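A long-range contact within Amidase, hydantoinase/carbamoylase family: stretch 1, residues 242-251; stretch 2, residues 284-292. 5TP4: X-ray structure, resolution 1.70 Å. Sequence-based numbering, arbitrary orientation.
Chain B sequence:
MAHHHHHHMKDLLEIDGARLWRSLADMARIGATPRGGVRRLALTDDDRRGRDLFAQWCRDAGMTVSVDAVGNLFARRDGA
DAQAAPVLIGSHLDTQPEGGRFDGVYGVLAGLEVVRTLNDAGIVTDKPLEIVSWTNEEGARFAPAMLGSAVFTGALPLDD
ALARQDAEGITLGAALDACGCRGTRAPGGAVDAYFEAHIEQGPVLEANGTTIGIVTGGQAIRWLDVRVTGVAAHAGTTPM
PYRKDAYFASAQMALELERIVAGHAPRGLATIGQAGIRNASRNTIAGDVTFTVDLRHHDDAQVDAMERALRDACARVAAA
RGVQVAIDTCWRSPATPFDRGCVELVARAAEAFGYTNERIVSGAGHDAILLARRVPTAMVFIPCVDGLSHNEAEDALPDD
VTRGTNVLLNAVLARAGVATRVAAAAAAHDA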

ATOM      1  N   TYR B 242      -6.808  14.967 -18.995  1.00 14.14           N
ATOM      2  CA  TYR B 242      -5.667  15.700 -18.465  1.00 13.11           C
ATOM      3  C   TYR B 242      -4.813  14.880 -17.518  1.00 15.41           C
ATOM      4  O   TYR B 242      -3.734  15.340 -17.147  1.00 17.58           O
ATOM      5  CB  TYR B 242      -6.119  16.949 -17.703  1.00 13.70           C
ATOM      6  CG  TYR B 242      -6.800  17.998 -18.545  1.00 14.71           C
ATOM      7  CD1 TYR B 242      -8.145  17.900 -18.832  1.00 14.89           C
ATOM      8  CD2 TYR B 242      -6.104  19.116 -19.000  1.00 16.35           C
ATOM      9  CE1 TYR B 242      -8.801  18.878 -19.579  1.00 20.42           C
ATOM     10  CE2 TYR B 242      -6.749  20.096 -19.756  1.00 15.99           C
ATOM     11  CZ  TYR B 242      -8.096  19.968 -20.031  1.00 20.33           C
ATOM     12  OH  TYR B 242      -8.787  20.915 -20.777  1.00 21.63           O
ATOM     13  N   ARG B 243      -5.255  13.687 -17.155  1.00 12.61           N
ATOM     14  CA  ARG B 243      -4.671  12.969 -16.042  1.00 10.61           C
ATOM     15  C   ARG B 243      -3.432  12.188 -16.448  1.00 16.43           C
ATOM     16  O   ARG B 243      -3.307  11.705 -17.576  1.00 17.06           O
ATOM     17  CB  ARG B 243      -5.698  12.009 -15.451  1.00  9.59           C
ATOM     18  CG  ARG B 243      -6.898  12.732 -14.934  1.00  9.91           C
ATOM     19  CD  ARG B 243      -7.829  11.796 -14.239  1.00  8.59           C
ATOM     20  NE  ARG B 243      -8.893  12.595 -13.599  1.00  8.50           N
ATOM     21  CZ  ARG B 243      -9.573  12.222 -12.537  1.00 11.82           C
ATOM     22  NH1 ARG B 243      -9.318  11.046 -11.959  1.00 16.06           N
ATOM     23  NH2 ARG B 243     -10.493  13.050 -12.045  1.00  8.77           N
ATOM     24  N   LYS B 244      -2.517  12.059 -15.486  1.00 10.43           N
ATOM     25  CA  LYS B 244      -1.332  11.205 -15.587  1.00 13.90           C
ATOM     26  C   LYS B 244      -1.339  10.361 -14.305  1.00 11.34           C
ATOM     27  O   LYS B 244      -0.637  10.637 -13.334  1.00 11.44           O
ATOM     28  CB  LYS B 244      -0.088  12.033 -15.759  1.00 15.47           C
ATOM     29  CG  LYS B 244      -0.091  12.781 -17.118  1.00 22.43           C
ATOM     30  CD  LYS B 244       0.995  13.825 -17.167  1.00 38.60           C
ATOM     31  CE  LYS B 244       0.837  14.745 -18.371  1.00 49.26           C
ATOM     32  NZ  LYS B 244       1.952  15.747 -18.429  1.00 55.54           N
ATOM     33  N   ASP B 245      -2.189   9.334 -14.314  1.00 12.01           N
ATOM     34  CA  ASP B 245      -2.558   8.590 -13.119  1.00 10.40           C
ATOM     35  C   ASP B 245      -1.579   7.440 -12.927  1.00  9.71           C
ATOM     36  O   ASP B 245      -1.631   6.453 -13.666  1.00 12.56           O
ATOM     37  CB  ASP B 245      -3.993   8.082 -13.270  1.00 10.64           C
ATOM     38  CG  ASP B 245      -4.527   7.436 -12.006  1.00 15.29           C
ATOM     39  OD1 ASP B 245      -3.788   6.674 -11.363  1.00 12.16           O
ATOM     40  OD2 ASP B 245      -5.713   7.647 -11.676  1.00 14.61           O
ATOM     41  N   ALA B 246      -0.695   7.567 -11.931  1.00 10.80           N
ATOM     42  CA  ALA B 246       0.308   6.544 -11.684  1.00  9.61           C
ATOM     43  C   ALA B 246      -0.296   5.242 -11.177  1.00 10.30           C
ATOM     44  O   ALA B 246       0.369   4.198 -11.271  1.00 10.64           O
ATOM     45  CB  ALA B 246       1.359   7.052 -10.690  1.00 13.14           C
ATOM     46  N   TYR B 247      -1.515   5.269 -10.618  1.00 11.80           N
ATOM     47  CA  TYR B 247      -2.050   4.013 -10.108  1.00 10.48           C
ATOM     48  C   TYR B 247      -2.713   3.206 -11.210  1.00 10.94           C
ATOM     49  O   TYR B 247      -2.522   1.986 -11.269  1.00 11.70           O
ATOM     50  CB  TYR B 247      -3.021   4.243  -8.946  1.00  9.78           C
ATOM     51  CG  TYR B 247      -3.477   2.906  -8.403  1.00  9.21           C
ATOM     52  CD1 TYR B 247      -2.626   2.129  -7.605  1.00 11.36           C
ATOM     53  CD2 TYR B 247      -4.717   2.390  -8.746  1.00 12.42           C
ATOM     54  CE1 TYR B 247      -3.033   0.882  -7.128  1.00 11.23           C
ATOM     55  CE2 TYR B 247      -5.137   1.139  -8.268  1.00 12.98           C
ATOM     56  CZ  TYR B 247      -4.291   0.402  -7.479  1.00 14.88           C
ATOM     57  OH  TYR B 247      -4.705  -0.822  -7.009  1.00 18.38           O
ATOM     58  N   PHE B 248      -3.465   3.852 -12.109  1.00 11.30           N
ATOM     59  CA  PHE B 248      -3.984   3.099 -13.250  1.00  8.33           C
ATOM     60  C   PHE B 248      -2.832   2.573 -14.088  1.00  9.79           C
ATOM     61  O   PHE B 248      -2.925   1.472 -14.642  1.00  9.52           O
ATOM     62  CB  PHE B 248      -4.903   3.948 -14.149  1.00  9.56           C
ATOM     63  CG  PHE B 248      -6.332   4.085 -13.660  1.00 11.84           C
ATOM     64  CD1 PHE B 248      -6.940   3.104 -12.888  1.00 10.27           C
ATOM     65  CD2 PHE B 248      -7.075   5.216 -14.012  1.00 11.92           C
ATOM     66  CE1 PHE B 248      -8.282   3.260 -12.459  1.00 12.99           C
ATOM     67  CE2 PHE B 248      -8.397   5.379 -13.577  1.00 10.23           C
ATOM     68  CZ  PHE B 248      -8.988   4.397 -12.802  1.00 12.60           C
ATOM     69  N   ALA B 249      -1.743   3.343 -14.184  1.00 11.37           N
ATOM     70  CA  ALA B 249      -0.564   2.873 -14.915  1.00  9.99           C
ATOM     71  C   ALA B 249       0.040   1.647 -14.241  1.00  9.79           C
ATOM     72  O   ALA B 249       0.377   0.655 -14.906  1.00 11.67           O
ATOM     73  CB  ALA B 249       0.477   3.989 -15.021  1.00 10.13           C
ATOM     74  N   SER B 250       0.170   1.694 -12.914  1.00  8.41           N
ATOM     75  CA  SER B 250       0.730   0.569 -12.178  1.00  8.36           C
ATOM     76  C   SER B 250      -0.130  -0.659 -12.321  1.00 11.56           C
ATOM     77  O   SER B 250       0.373  -1.789 -12.312  1.00  9.90           O
ATOM     78  CB  SER B 250       0.871   0.918 -10.694  1.00 12.92           C
ATOM     79  OG  SER B 250       1.870   1.910 -10.494  1.00 17.48           O
ATOM     80  N   ALA B 251      -1.452  -0.466 -12.344  1.00 10.35           N
ATOM     81  CA  ALA B 251      -2.350  -1.591 -12.515  1.00  9.42           C
ATOM     82  C   ALA B 251      -2.161  -2.239 -13.877  1.00 13.09           C
ATOM     83  O   ALA B 251      -2.122  -3.470 -13.980  1.00 13.06           O
ATOM     84  CB  ALA B 251      -3.802  -1.130 -12.320  1.00  9.67           C
ATOM     85  N   THR B 284      -7.294  12.666  -4.376  1.00 10.80           N
ATOM     86  CA  THR B 284      -6.125  13.079  -5.143  1.00 11.10           C
ATOM     87  C   THR B 284      -5.676  11.934  -6.037  1.00 10.08           C
ATOM     88  O   THR B 284      -5.481  10.809  -5.563  1.00 11.72           O
ATOM     89  CB  THR B 284      -4.996  13.508  -4.209  1.00 14.28           C
ATOM     90  OG1 THR B 284      -5.497  14.513  -3.313  1.00 13.71           O
ATOM     91  CG2 THR B 284      -3.862  14.124  -5.012  1.00 13.57           C
ATOM     92  N   ILE B 285      -5.517  12.232  -7.332  1.00 10.05           N
ATOM     93  CA  ILE B 285      -4.913  11.278  -8.258  1.00 12.12           C
ATOM     94  C   ILE B 285      -3.537  10.847  -7.761  1.00 16.48           C
ATOM     95  O   ILE B 285      -2.743  11.661  -7.269  1.00 13.20           O
ATOM     96  CB  ILE B 285      -4.831  11.923  -9.653  1.00  9.03           C
ATOM     97  CG1 ILE B 285      -6.251  12.243 -10.145  1.00 10.57           C
ATOM     98  CG2 ILE B 285      -4.011  11.038 -10.658  1.00 12.64           C
ATOM     99  CD1 ILE B 285      -6.289  13.332 -11.211  1.00 13.26           C
ATOM    100  N   ALA B 286      -3.239   9.552  -7.909  1.00 12.35           N
ATOM    101  CA  ALA B 286      -1.933   9.023  -7.515  1.00 12.42           C
ATOM    102  C   ALA B 286      -0.839   9.599  -8.406  1.00 11.40           C
ATOM    103  O   ALA B 286      -0.892   9.458  -9.632  1.00 12.57           O
ATOM    104  CB  ALA B 286      -1.937   7.496  -7.596  1.00 14.14           C
ATOM    105  N   GLY B 287       0.140  10.261  -7.788  1.00 13.97           N
ATOM    106  CA  GLY B 287       1.303  10.743  -8.510  1.00 15.51           C
ATOM    107  C   GLY B 287       2.557   9.934  -8.227  1.00 11.27           C
ATOM    108  O   GLY B 287       3.586  10.161  -8.869  1.00 14.92           O
ATOM    109  N   ASP B 288       2.513   9.023  -7.259  1.00 11.97           N
ATOM    110  CA  ASP B 288       3.724   8.343  -6.785  1.00 14.95           C
ATOM    111  C   ASP B 288       3.295   6.980  -6.258  1.00 15.25           C
ATOM    112  O   ASP B 288       2.669   6.898  -5.192  1.00 16.69           O
ATOM    113  CB  ASP B 288       4.415   9.174  -5.689  1.00 15.61           C
ATOM    114  CG  ASP B 288       5.763   8.620  -5.260  1.00 25.26           C
ATOM    115  OD1 ASP B 288       6.246   7.636  -5.850  1.00 21.37           O
ATOM    116  OD2 ASP B 288       6.347   9.188  -4.299  1.00 28.17           O
ATOM    117  N   VAL B 289       3.591   5.925  -7.012  1.00 12.47           N
ATOM    118  CA  VAL B 289       3.177   4.569  -6.662  1.00 12.49           C
ATOM    119  C   VAL B 289       4.419   3.700  -6.651  1.00 10.95           C
ATOM    120  O   VAL B 289       5.233   3.770  -7.580  1.00 14.10           O
ATOM    121  CB  VAL B 289       2.159   3.992  -7.658  1.00 11.90           C
ATOM    122  CG1 VAL B 289       1.799   2.561  -7.249  1.00 12.85           C
ATOM    123  CG2 VAL B 289       0.891   4.879  -7.732  1.00 11.38           C
ATOM    124  N   THR B 290       4.575   2.898  -5.607  1.00 11.40           N
ATOM    125  CA  THR B 290       5.675   1.940  -5.542  1.00 15.29           C
ATOM    126  C   THR B 290       5.099   0.540  -5.404  1.00 18.09           C
ATOM    127  O   THR B 290       4.079   0.338  -4.747  1.00 14.21           O
ATOM    128  CB  THR B 290       6.637   2.218  -4.371  1.00 19.83           C
ATOM    129  OG1 THR B 290       5.917   2.215  -3.126  1.00 20.38           O
ATOM    130  CG2 THR B 290       7.396   3.561  -4.576  1.00 17.25           C
ATOM    131  N   PHE B 291       5.746  -0.434  -6.036  1.00 11.79           N
ATOM    132  CA  PHE B 291       5.407  -1.811  -5.726  1.00  9.61           C
ATOM    133  C   PHE B 291       6.655  -2.657  -5.912  1.00 14.65           C
ATOM    134  O   PHE B 291       7.618  -2.227  -6.546  1.00 14.47           O
ATOM    135  CB  PHE B 291       4.248  -2.310  -6.587  1.00 10.47           C
ATOM    136  CG  PHE B 291       4.478  -2.230  -8.068  1.00 11.70           C
ATOM    137  CD1 PHE B 291       4.177  -1.071  -8.772  1.00 13.60           C
ATOM    138  CD2 PHE B 291       4.922  -3.342  -8.773  1.00 10.39           C
ATOM    139  CE1 PHE B 291       4.344  -1.020 -10.164  1.00 14.44           C
ATOM    140  CE2 PHE B 291       5.094  -3.298 -10.159  1.00 12.55           C
ATOM    141  CZ  PHE B 291       4.792  -2.146 -10.858  1.00 13.44           C
ATOM    142  N   THR B 292       6.645  -3.851  -5.322  1.00 11.82           N
ATOM    143  CA  THR B 292       7.768  -4.773  -5.447  1.00  9.46           C
ATOM    144  C   THR B 292       7.382  -5.913  -6.375  1.00 11.19           C
ATOM    145  O   THR B 292       6.202  -6.245  -6.533  1.00 10.96           O
ATOM    146  CB  THR B 292       8.217  -5.354  -4.094  1.00 12.72           C
ATOM    147  OG1 THR B 292       7.148  -6.119  -3.505  1.00 12.90           O
ATOM    148  CG2 THR B 292       8.642  -4.238  -3.154  1.00 16.78           C
TER
HETATM  149  O   HOH W   1      -5.160   7.756  -8.749  1.00 15.62           O

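The apolar centre of the contact lies where the first turn of helix 246-251 meets the start of strand 288-292, the two running in roughly the same direction, 28° apart, with axes 8.1 Å apart at their closest. V289, chi1 in the t rotamer, points its CA-to-CB bond toward the helix. Its two methyls suit the place because they meet different neighbours: V289 CG2 packs 3.7 Å from A246 CB and 4.1 Å from Y247 CB, and also lies 3.6 Å from A246 O, while V289 CG1 approaches S250 OG to 3.3 Å and sits at the edge of the Y247 ring. A246 also points toward the strand, and its single methyl suits the close approach: the CA atoms of A246 and A286 are only 5.3 Å apart, and A246 CB comes within 4.0 Å of G287 C. A286 is equally small, and A286 CB rests 3.7 Å from Y247 CB. The alternation of the strand sets which side chains face the helix: V289 and F291 point toward it, D288 and T290 away.

One turn further along the helix, S250 places a polar atom among these apolar groups. Its hydroxyl donates to A246 O (S250 OG to A246 O, 2.8 Å), the same carbonyl oxygen that accepts from S250 N at 3.0 Å. Its proton is committed to A246 O; S250 OG also lies 3.8 Å from F291 CE1, oblique to the ring.

At the other end, I285 has the largest area covered by the opposite stretch, 88 Å². Its branched side chain reaches two residues: I285 CG2 lies 3.8 Å from D245 CA, and I285 CD1 reaches over one face of the R243 guanidinium, 3.6 Å from R243 NE. The guanidinium nitrogens are hydrogen-bonded elsewhere in the structure, leaving this face for an apolar neighbour.

The polar edge is built around the start of the helix. The sole direct hydrogen bond between the stretches runs from A246 N to A286 O, 3.0 Å long with an N-H...O angle of 158°; it satisfies an amide of the first turn, which has no preceding helical carbonyl to pair with. D245, at the N-cap position, serves two more: D245 OD1 accepts from Y247 N at 2.8 Å and from F248 N at 2.9 Å. D245 OD2 accepts from the O of water 1 at 3.0 Å, and A286 N donates to that water O at 2.8 Å, so it bridges the cap to the second stretch. A286 is thus held through both its backbone N and O. The two stretches bury 436 Å² between them, both sides summed.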